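Local coordinates for protein beta-glucosidase (Saccharopolyspora erythraea D, PDB 5M6G) that probably hydrolyses terminal, non-reducing beta-D-glucosyl residues with release of beta-D-glucose, as a member of glycosyl hydrolase family 3, at residues V169-I174 and D391-V396; A103-Y108 and P386-D391; T141-N146 and A163-E168; P123-V128 and G173-F178. All coordinates share one frame; numbering follows the deposited sequence.

Contact 1 (V169-I174 and D391-V396). With MG (magnesium ion), chain F.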
# COMPACT_ATOMS: atom_id res chain seq x y z
N VAL A 169 7.45 6.17 10.29
CA VAL A 169 7.83 7.02 9.17
C VAL A 169 8.38 8.35 9.68
O VAL A 169 9.43 8.82 9.24
CB VAL A 169 6.64 7.22 8.21
CG1 VAL A 169 6.93 8.32 7.17
CG2 VAL A 169 6.29 5.90 7.54
N ALA A 170 7.69 8.95 10.65
CA ALA A 170 8.13 10.25 11.16
C ALA A 170 9.48 10.15 11.84
O ALA A 170 10.23 11.14 11.87
CB ALA A 170 7.08 10.82 12.12
N ALA A 171 9.82 8.97 12.38
CA ALA A 171 11.14 8.74 12.95
C ALA A 171 12.24 8.95 11.92
O ALA A 171 13.35 9.34 12.28
CB ALA A 171 11.22 7.32 13.53
N THR A 172 11.95 8.68 10.65
CA THR A 172 12.91 8.89 9.59
C THR A 172 12.78 10.27 8.96
O THR A 172 13.50 10.57 8.00
CB THR A 172 12.76 7.81 8.50
OG1 THR A 172 11.51 7.96 7.82
CG2 THR A 172 12.83 6.41 9.11
N GLY A 173 11.88 11.12 9.46
CA GLY A 173 11.68 12.45 8.93
C GLY A 173 10.66 12.53 7.80
O GLY A 173 10.01 13.56 7.65
N ILE A 174 10.51 11.44 7.04
CA ILE A 174 9.63 11.45 5.87
C ILE A 174 8.23 11.88 6.28
O ILE A 174 7.72 11.50 7.34
CB ILE A 174 9.66 10.06 5.22
CG1 ILE A 174 11.07 9.78 4.67
CG2 ILE A 174 8.58 9.94 4.13
CD1 ILE A 174 11.28 8.37 4.11
N ASP A 391 13.54 11.27 18.33
CA ASP A 391 12.96 10.69 19.53
C ASP A 391 12.06 9.50 19.22
O ASP A 391 11.78 8.70 20.12
CB ASP A 391 12.13 11.72 20.30
CG ASP A 391 12.98 12.77 20.98
OD1 ASP A 391 14.20 12.52 21.18
OD2 ASP A 391 12.43 13.83 21.32
N LEU A 392 11.59 9.37 17.98
CA LEU A 392 10.68 8.30 17.59
C LEU A 392 11.39 7.08 17.02
O LEU A 392 10.73 6.06 16.79
CB LEU A 392 9.67 8.83 16.57
CG LEU A 392 8.66 9.86 17.08
CD1 LEU A 392 7.77 10.35 15.93
CD2 LEU A 392 7.81 9.29 18.21
N LEU A 393 12.70 7.16 16.78
CA LEU A 393 13.43 6.00 16.27
C LEU A 393 13.28 4.76 17.13
O LEU A 393 13.22 3.65 16.56
CB LEU A 393 14.91 6.36 16.08
CG LEU A 393 15.23 7.25 14.86
CD1 LEU A 393 16.64 7.82 14.94
CD2 LEU A 393 15.01 6.48 13.56
N PRO A 394 13.20 4.83 18.47
CA PRO A 394 12.98 3.59 19.24
C PRO A 394 11.65 2.91 18.97
O PRO A 394 11.51 1.73 19.32
CB PRO A 394 13.08 4.07 20.70
CG PRO A 394 13.92 5.29 20.64
CD PRO A 394 13.52 5.97 19.36
N THR A 395 10.68 3.59 18.37
CA THR A 395 9.42 2.92 18.07
C THR A 395 9.51 2.01 16.87
O THR A 395 8.62 1.18 16.67
CB THR A 395 8.27 3.92 17.83
OG1 THR A 395 8.44 4.55 16.56
CG2 THR A 395 8.24 4.97 18.92
N VAL A 396 10.56 2.15 16.05
CA VAL A 396 10.63 1.46 14.77
C VAL A 396 10.87 -0.03 15.02
O VAL A 396 11.91 -0.43 15.55
CB VAL A 396 11.74 2.05 13.88
CG1 VAL A 396 11.84 1.26 12.57
CG2 VAL A 396 11.47 3.54 13.60
MG MG F . 8.87 14.86 8.74
O HOH W 1 7.40 13.41 9.27
O HOH W 2 10.09 16.67 8.58
O HOH W 3 7.77 16.23 9.74
O HOH W 4 9.74 14.59 10.57
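A171 CB sits over one face of the peptide joining L392 to L393, 3.5 Å from L392 C, while in the plane of the same carbonyl T395 OG1 donates to L392 O at 2.8 Å. L393 CD2 comes over the oxygen end of the A171-T172 peptide, 3.5 Å from A171 O. That oxygen is buried here and has no hydrogen-bonding partner in the model. Apolar carbons close the rest: A171 CB also meets L392 CB at 3.7 Å and V396 CG2 at 3.8 Å, and A170 CB touches L392 CD1. A methyl is about as much as fits between two backbones whose CA atoms, A171 and L392, approach to 4.7 Å, hence alanine. T172 folds back, its OG1 and N both donating to V169 O, with OG1 lying on a lone pair. G173 follows with positive phi, where a side chain would jam against the carbonyl of T172, and its own O binds a magnesium ion. A type I turn from A170 to G173 leads from helix 155-170 toward strand 176-177, a helix-to-strand return of the TIM-barrel type domain, with the 3-10 turn of the segment joining helices 363-379 and 399-412 packed against it.

Contact 2 (A103-Y108 and P386-D391)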
# COMPACT_ATOMS: atom_id res chain seq x y z
N ALA A 103 19.88 5.73 9.22
CA ALA A 103 20.40 6.18 7.93
C ALA A 103 19.31 6.83 7.08
O ALA A 103 19.61 7.76 6.30
CB ALA A 103 21.05 5.02 7.19
N TRP A 104 18.07 6.37 7.18
CA TRP A 104 16.97 7.07 6.50
C TRP A 104 16.80 8.47 7.08
O TRP A 104 16.61 9.44 6.33
CB TRP A 104 15.66 6.30 6.63
CG TRP A 104 15.50 5.15 5.70
CD1 TRP A 104 16.00 3.89 5.86
CD2 TRP A 104 14.76 5.14 4.48
NE1 TRP A 104 15.63 3.09 4.79
CE2 TRP A 104 14.86 3.84 3.93
CE3 TRP A 104 14.02 6.11 3.78
CZ2 TRP A 104 14.25 3.48 2.74
CZ3 TRP A 104 13.41 5.75 2.58
CH2 TRP A 104 13.54 4.45 2.07
N ALA A 105 16.84 8.60 8.41
CA ALA A 105 16.71 9.92 9.01
C ALA A 105 17.85 10.83 8.58
O ALA A 105 17.63 12.02 8.29
CB ALA A 105 16.64 9.82 10.53
N ASP A 106 19.07 10.30 8.52
CA ASP A 106 20.21 11.08 8.05
C ASP A 106 20.00 11.53 6.61
O ASP A 106 20.25 12.69 6.26
CB ASP A 106 21.50 10.26 8.15
CG ASP A 106 21.92 10.03 9.58
OD1 ASP A 106 21.38 10.71 10.48
OD2 ASP A 106 22.80 9.17 9.79
N MET A 107 19.55 10.62 5.75
CA MET A 107 19.31 10.97 4.35
C MET A 107 18.28 12.08 4.24
O MET A 107 18.49 13.07 3.52
CB MET A 107 18.84 9.74 3.58
CG MET A 107 18.58 10.01 2.09
SD MET A 107 17.89 8.54 1.31
CE MET A 107 16.24 8.52 2.01
N TYR A 108 17.17 11.94 4.96
CA TYR A 108 16.13 12.96 4.96
C TYR A 108 16.68 14.32 5.39
O TYR A 108 16.48 15.33 4.71
CB TYR A 108 14.97 12.54 5.86
CG TYR A 108 13.89 13.59 5.93
CD1 TYR A 108 12.83 13.58 5.03
CD2 TYR A 108 13.96 14.63 6.86
CE1 TYR A 108 11.85 14.56 5.08
CE2 TYR A 108 13.01 15.61 6.90
CZ TYR A 108 11.95 15.57 6.02
OH TYR A 108 11.00 16.55 6.08
N PRO A 386 11.55 21.15 10.50
CA PRO A 386 11.81 20.49 9.21
C PRO A 386 12.52 19.15 9.30
O PRO A 386 12.54 18.43 8.29
CB PRO A 386 12.69 21.52 8.48
CG PRO A 386 13.36 22.26 9.57
CD PRO A 386 12.33 22.39 10.64
N PHE A 387 13.11 18.78 10.43
CA PHE A 387 14.03 17.65 10.47
C PHE A 387 13.39 16.42 11.10
O PHE A 387 12.32 16.46 11.70
CB PHE A 387 15.31 18.04 11.23
CG PHE A 387 16.10 19.12 10.55
CD1 PHE A 387 16.75 18.88 9.34
CD2 PHE A 387 16.21 20.38 11.12
CE1 PHE A 387 17.48 19.87 8.72
CE2 PHE A 387 16.93 21.37 10.50
CZ PHE A 387 17.56 21.12 9.29
N ALA A 388 14.08 15.29 10.94
CA ALA A 388 13.57 14.03 11.44
C ALA A 388 13.43 14.08 12.96
O ALA A 388 14.26 14.64 13.66
CB ALA A 388 14.50 12.89 11.03
N GLN A 389 12.35 13.48 13.45
CA GLN A 389 12.04 13.41 14.87
C GLN A 389 12.72 12.17 15.45
O GLN A 389 12.12 11.10 15.58
CB GLN A 389 10.54 13.34 15.08
CG GLN A 389 9.82 14.64 14.90
CD GLN A 389 8.46 14.38 14.31
OE1 GLN A 389 8.22 14.57 13.11
NE2 GLN A 389 7.59 13.85 15.12
N ARG A 390 13.99 12.31 15.80
CA ARG A 390 14.72 11.11 16.17
C ARG A 390 14.29 10.53 17.51
O ARG A 390 14.63 9.37 17.79
CB ARG A 390 16.21 11.39 16.15
CG ARG A 390 16.65 11.65 14.73
CD ARG A 390 18.05 12.13 14.66
NE ARG A 390 18.35 12.60 13.32
CZ ARG A 390 19.10 11.92 12.46
NH1 ARG A 390 19.62 10.75 12.80
NH2 ARG A 390 19.34 12.43 11.26
N ASP A 391 13.54 11.27 18.33
CA ASP A 391 12.96 10.69 19.53
C ASP A 391 12.06 9.50 19.22
O ASP A 391 11.78 8.70 20.12
CB ASP A 391 12.13 11.72 20.30
CG ASP A 391 12.98 12.77 20.98
OD1 ASP A 391 14.20 12.52 21.18
OD2 ASP A 391 12.43 13.83 21.32
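Both terminal nitrogens of R390 converge on a single oxygen of D106: NH2 lies 2.8 Å from OD1 and NH1 2.9 Å from OD1. NH2 takes the anti lone pair, whereas NH1 comes from the syn side, 30° out of the carboxylate plane. One acceptor shared by two donors bends both bonds, the N-H...O angles being 143° for NH2 and 136° for NH1. The arginine chain is extended from CG to NE and crosses the aspartate at about a right angle. Its guanidinium meets OD1 with its edge, and A105 CB lies over one face, 3.8 Å from R390 CZ. The same methyl meets A388 CB at 3.8 Å; alanine suits both places because helix 101-116 and the loop come so close. Further along the helix, the edge of the Y108 ring faces the loop, with CE2 3.2 Å from P386 O, in the ring plane. Its hydroxyl is hydrogen-bonded to D175, a magnesium ligand. R390 NH2 has a second anionic partner in D109, whose OD1 also accepts from A388 N. A leucine in place of R390 would probably leave the carboxylates of D106 and D109 without this positive mate. With two acids around one guanidinium at a partly exposed position, the cluster probably favours the ionised form of all three groups, pinning loop to helix by charge beside the packed alanines.

Contact 3 (T141-N146 and A163-E168). With MG (magnesium ion), chain E.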
# COMPACT_ATOMS: atom_id res chain seq x y z
N THR A 141 8.37 -2.43 11.34
CA THR A 141 7.25 -3.36 11.47
C THR A 141 6.55 -3.53 10.12
O THR A 141 6.24 -2.54 9.46
CB THR A 141 6.26 -2.83 12.50
OG1 THR A 141 6.95 -2.44 13.69
CG2 THR A 141 5.21 -3.88 12.83
N ILE A 142 6.28 -4.77 9.73
CA ILE A 142 5.59 -5.05 8.47
C ILE A 142 4.20 -5.59 8.80
O ILE A 142 4.06 -6.70 9.33
CB ILE A 142 6.38 -6.01 7.58
CG1 ILE A 142 7.78 -5.44 7.27
CG2 ILE A 142 5.59 -6.29 6.29
CD1 ILE A 142 7.77 -4.09 6.56
N TYR A 143 3.18 -4.81 8.48
CA TYR A 143 1.79 -5.12 8.77
C TYR A 143 1.19 -5.96 7.65
O TYR A 143 1.75 -6.01 6.54
CB TYR A 143 0.99 -3.82 8.96
CG TYR A 143 1.45 -3.06 10.19
CD1 TYR A 143 1.00 -3.41 11.46
CD2 TYR A 143 2.38 -2.03 10.08
CE1 TYR A 143 1.45 -2.74 12.60
CE2 TYR A 143 2.83 -1.35 11.20
CZ TYR A 143 2.37 -1.71 12.46
OH TYR A 143 2.83 -1.04 13.57
N PRO A 144 0.10 -6.67 7.91
CA PRO A 144 -0.60 -7.37 6.82
C PRO A 144 -0.94 -6.40 5.70
O PRO A 144 -1.24 -5.23 5.93
CB PRO A 144 -1.86 -7.92 7.49
CG PRO A 144 -1.47 -8.09 8.94
CD PRO A 144 -0.55 -6.91 9.22
N HIS A 145 -0.86 -6.89 4.46
CA HIS A 145 -1.32 -6.07 3.36
C HIS A 145 -2.82 -5.83 3.46
O HIS A 145 -3.55 -6.50 4.21
CB HIS A 145 -0.95 -6.70 2.02
CG HIS A 145 0.41 -6.32 1.51
ND1 HIS A 145 0.78 -5.01 1.26
CD2 HIS A 145 1.50 -7.07 1.23
CE1 HIS A 145 2.02 -4.98 0.82
NE2 HIS A 145 2.49 -6.22 0.80
N ASN A 146 -3.29 -4.86 2.67
CA ASN A 146 -4.65 -4.35 2.80
C ASN A 146 -5.72 -5.44 2.68
O ASN A 146 -6.73 -5.38 3.39
CB ASN A 146 -4.90 -3.26 1.74
CG ASN A 146 -4.29 -1.93 2.14
OD1 ASN A 146 -3.83 -1.77 3.26
ND2 ASN A 146 -4.31 -0.95 1.23
N ALA A 163 -1.60 4.87 12.65
CA ALA A 163 -0.88 5.69 13.63
C ALA A 163 0.49 5.12 13.94
O ALA A 163 1.47 5.87 14.07
CB ALA A 163 -1.71 5.81 14.91
N ALA A 164 0.60 3.79 14.08
CA ALA A 164 1.90 3.19 14.35
C ALA A 164 2.83 3.34 13.15
O ALA A 164 4.02 3.63 13.31
CB ALA A 164 1.75 1.72 14.74
N THR A 165 2.29 3.14 11.94
CA THR A 165 3.06 3.38 10.73
C THR A 165 3.58 4.81 10.69
O THR A 165 4.76 5.06 10.41
CB THR A 165 2.20 3.08 9.49
OG1 THR A 165 1.86 1.69 9.48
CG2 THR A 165 2.94 3.42 8.22
N ALA A 166 2.71 5.77 11.01
CA ALA A 166 3.10 7.17 10.95
C ALA A 166 4.26 7.46 11.91
O ALA A 166 5.18 8.21 11.58
CB ALA A 166 1.90 8.07 11.25
N GLU A 167 4.23 6.85 13.10
CA GLU A 167 5.34 7.02 14.03
C GLU A 167 6.65 6.53 13.42
O GLU A 167 7.68 7.20 13.54
CB GLU A 167 5.07 6.29 15.33
CG GLU A 167 4.22 7.06 16.31
CD GLU A 167 4.12 6.34 17.63
OE1 GLU A 167 3.96 5.10 17.61
OE2 GLU A 167 4.22 7.00 18.68
N GLU A 168 6.63 5.35 12.77
CA GLU A 168 7.87 4.80 12.26
C GLU A 168 8.37 5.59 11.06
O GLU A 168 9.59 5.69 10.84
CB GLU A 168 7.70 3.31 11.93
CG GLU A 168 7.27 2.53 13.16
CD GLU A 168 7.52 1.04 13.06
OE1 GLU A 168 8.15 0.58 12.08
OE2 GLU A 168 7.09 0.32 13.97
MG MG E . 3.50 3.68 18.86
O HOH W 5 6.38 0.17 10.10
O HOH W 6 2.38 5.11 20.27
O HOH W 7 5.00 3.59 20.08
O HOH W 8 2.32 2.19 19.79
O HOH W 9 1.57 3.69 17.74
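E168 turns toward T141 with CG anti to its own carbonyl carbon (chi1 -59°) and CD swung out in an extended chain (chi2 -160°), while T141 holds OG1 beside its own backbone N. The two donors of the threonine therefore face the two carboxylate oxygens together: OG1 donates to E168 OE2 at 2.8 Å and N donates to E168 OE1 at 3.1 Å, with an N-H...O angle of 154°. Each oxygen accepts on its syn lone pair, which fixes the rotation of the carboxylate. Water 5 adds a bridge, donating to E168 OE1 at 2.7 Å and to T141 O. Threonine suits the place twice over, since its CG2 also lies 3.6 Å above the plane of the Y143 ring, offset toward the rim. That ring reaches the helix with its end: Y143 OH is 3.2 Å from A164 CB, and CE2 is 3.6 Å from T165 OG1, a hydroxyl bonded to I161 O. E168 OE2 also accepts from G397 N and is hydrogen-bonded to H401 ND1. An alanine at E168 would probably leave T141 N, T141 OG1, G397 N and H401 ND1 without this carboxylate. That histidine shares a magnesium ion with E167, making E168 a second-shell residue of the metal site. The loop between strand 125-128 and helix 146-152 is thus tied to helix 155-170, with helix 399-412 touching both through H401.

Contact 4 (P123-V128 and G173-F178). With MG (magnesium ion), chain F; SOR (sorbitol), chain L.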
# COMPACT_ATOMS: atom_id res chain seq x y z
N PRO A 123 10.92 24.47 2.89
CA PRO A 123 11.36 23.12 3.23
C PRO A 123 10.83 22.11 2.24
O PRO A 123 9.77 22.29 1.61
CB PRO A 123 10.80 22.90 4.64
CG PRO A 123 9.63 23.81 4.72
CD PRO A 123 9.92 24.99 3.84
N LEU A 124 11.61 21.05 2.06
CA LEU A 124 11.22 19.93 1.22
C LEU A 124 10.14 19.10 1.91
O LEU A 124 10.09 19.01 3.14
CB LEU A 124 12.44 19.05 0.96
CG LEU A 124 12.51 18.17 -0.26
CD1 LEU A 124 12.56 19.03 -1.51
CD2 LEU A 124 13.77 17.33 -0.14
N ILE A 125 9.28 18.48 1.11
CA ILE A 125 8.40 17.41 1.58
C ILE A 125 8.88 16.11 0.94
O ILE A 125 9.20 16.08 -0.25
CB ILE A 125 6.91 17.71 1.28
CG1 ILE A 125 5.98 16.77 2.06
CG2 ILE A 125 6.60 17.66 -0.22
CD1 ILE A 125 4.50 17.13 1.92
N TYR A 126 9.01 15.06 1.75
CA TYR A 126 9.56 13.80 1.28
C TYR A 126 8.46 12.74 1.31
O TYR A 126 7.78 12.60 2.33
CB TYR A 126 10.75 13.36 2.15
CG TYR A 126 11.69 12.39 1.48
CD1 TYR A 126 11.31 11.07 1.24
CD2 TYR A 126 12.96 12.80 1.08
CE1 TYR A 126 12.18 10.18 0.62
CE2 TYR A 126 13.84 11.92 0.46
CZ TYR A 126 13.44 10.61 0.23
OH TYR A 126 14.30 9.74 -0.39
N GLY A 127 8.29 12.03 0.20
CA GLY A 127 7.28 10.98 0.11
C GLY A 127 7.85 9.58 -0.03
O GLY A 127 8.99 9.42 -0.47
N VAL A 128 7.08 8.57 0.35
CA VAL A 128 7.55 7.19 0.31
C VAL A 128 6.32 6.29 0.27
O VAL A 128 5.24 6.68 0.73
CB VAL A 128 8.44 6.88 1.54
CG1 VAL A 128 7.60 6.78 2.81
CG2 VAL A 128 9.22 5.60 1.33
N GLY A 173 11.88 11.12 9.46
CA GLY A 173 11.68 12.45 8.93
C GLY A 173 10.66 12.53 7.80
O GLY A 173 10.01 13.56 7.65
N ILE A 174 10.51 11.44 7.04
CA ILE A 174 9.63 11.45 5.87
C ILE A 174 8.23 11.88 6.28
O ILE A 174 7.72 11.50 7.34
CB ILE A 174 9.66 10.06 5.22
CG1 ILE A 174 11.07 9.78 4.67
CG2 ILE A 174 8.58 9.94 4.13
CD1 ILE A 174 11.28 8.37 4.11
N ASP A 175 7.61 12.73 5.45
CA ASP A 175 6.44 13.49 5.83
C ASP A 175 5.15 12.93 5.27
O ASP A 175 4.08 13.43 5.63
CB ASP A 175 6.58 14.93 5.33
CG ASP A 175 7.91 15.50 5.70
OD1 ASP A 175 8.12 15.71 6.91
OD2 ASP A 175 8.76 15.70 4.80
N TRP A 176 5.22 11.93 4.40
CA TRP A 176 4.15 11.70 3.43
C TRP A 176 4.26 10.27 2.95
O TRP A 176 5.30 9.88 2.40
CB TRP A 176 4.31 12.71 2.28
CG TRP A 176 3.34 12.65 1.14
CD1 TRP A 176 2.19 11.90 1.04
CD2 TRP A 176 3.46 13.37 -0.10
NE1 TRP A 176 1.58 12.14 -0.19
CE2 TRP A 176 2.35 13.03 -0.90
CE3 TRP A 176 4.41 14.28 -0.60
CZ2 TRP A 176 2.16 13.57 -2.18
CZ3 TRP A 176 4.22 14.82 -1.86
CH2 TRP A 176 3.10 14.47 -2.64
N SER A 177 3.22 9.47 3.18
CA SER A 177 3.16 8.11 2.67
C SER A 177 2.15 8.03 1.53
O SER A 177 1.08 8.65 1.60
CB SER A 177 2.77 7.10 3.75
OG SER A 177 2.68 5.80 3.19
N PHE A 178 2.49 7.26 0.50
CA PHE A 178 1.57 7.00 -0.61
C PHE A 178 0.65 5.84 -0.21
O PHE A 178 0.73 4.73 -0.72
CB PHE A 178 2.36 6.70 -1.88
CG PHE A 178 3.39 7.77 -2.22
CD1 PHE A 178 3.06 9.12 -2.18
CD2 PHE A 178 4.69 7.42 -2.58
CE1 PHE A 178 4.01 10.10 -2.50
CE2 PHE A 178 5.64 8.39 -2.89
CZ PHE A 178 5.30 9.74 -2.85
MG MG F . 8.87 14.86 8.74
C1 SOR L . 1.83 3.65 -6.53
C2 SOR L . 3.17 3.91 -5.87
C3 SOR L . 4.23 4.08 -6.95
C4 SOR L . 5.64 3.99 -6.37
C5 SOR L . 6.70 3.58 -7.40
C6 SOR L . 7.96 3.18 -6.65
O1 SOR L . 0.97 2.98 -5.64
O2 SOR L . 3.10 5.09 -5.08
O3 SOR L . 4.05 5.33 -7.56
O4 SOR L . 6.00 5.22 -5.79
O5 SOR L . 6.25 2.52 -8.23
O6 SOR L . 8.82 2.43 -7.50
O HOH W 1 7.40 13.41 9.27
O HOH W 2 10.09 16.67 8.58
O HOH W 3 7.77 16.23 9.74
O HOH W 4 9.74 14.59 10.57
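D175 OD2 receives Y126 N on its anti lone pair at 3.1 Å, nearly straight at 160°, and OD2 is also hydrogen-bonded to the hydroxyl of Y108, on helix 101-116. The other oxygen, OD1, binds a magnesium ion, so one carboxylate serves metal and strand at once. G173 O, 2.0 Å from the magnesium, and four waters complete six ligands; water 1 also donates to I174 O. D175 N returns a bond to Y126 O, also 3.1 Å. Beyond it the strands pair in parallel, G127 with W176 and V128 with S177: F178 N donates to V128 O at 2.8 Å, V128 N gives W176 O a weaker bond, and G127 CA and S177 CA add CA-H...O contacts. This is the parallel pairing of a beta-alpha-beta unit in the TIM-barrel type domain, helices 146-152 and 155-170 forming the crossover. Around the backbone bonds lie branched and aromatic side chains. I174 CG2 meets V128 CG1 at 3.6 Å, while its CG1 approaches Y126 CD1, whose ring ends in a hydroxyl bonded to S90. I125 CD1 lies 3.8 Å from W176 CE3, its side chain crossing that of W176 at about a right angle, and W176 NE1 is hydrogen-bonded to T229. G127 must be glycine, because a CB would collide with F178 CZ. The F178 ring lies with V128 N over one face and sends CE1 over the face of W176; F178 CB lies 3.7 Å from O2 of the bound sorbitol, to which D129, just after strand 125-128, is hydrogen-bonded.

Contacts 1, 2 and 4 lie on the same side of the chain's centre, the centres of contacts 1 and 2 about 7 Å apart. Contact 3 shares helix 155-170 with contact 1, their centres about 12 Å apart. Along the chain come helix 101-116, strand 125-128, the loop 141-146, helix 155-170 and strand 176-177, all in the N-terminal TIM-barrel type domain; far later, residues 386-396 return to supply the second segment of contacts 1 and 2, which share D391. Y108 joins contact 2 to the metal site of D175 and G173, and T395 and V396 pack against E168 between contacts 1 and 3. The late segment thus packs on helices 101-116 and 155-170, beside the G173 metal site.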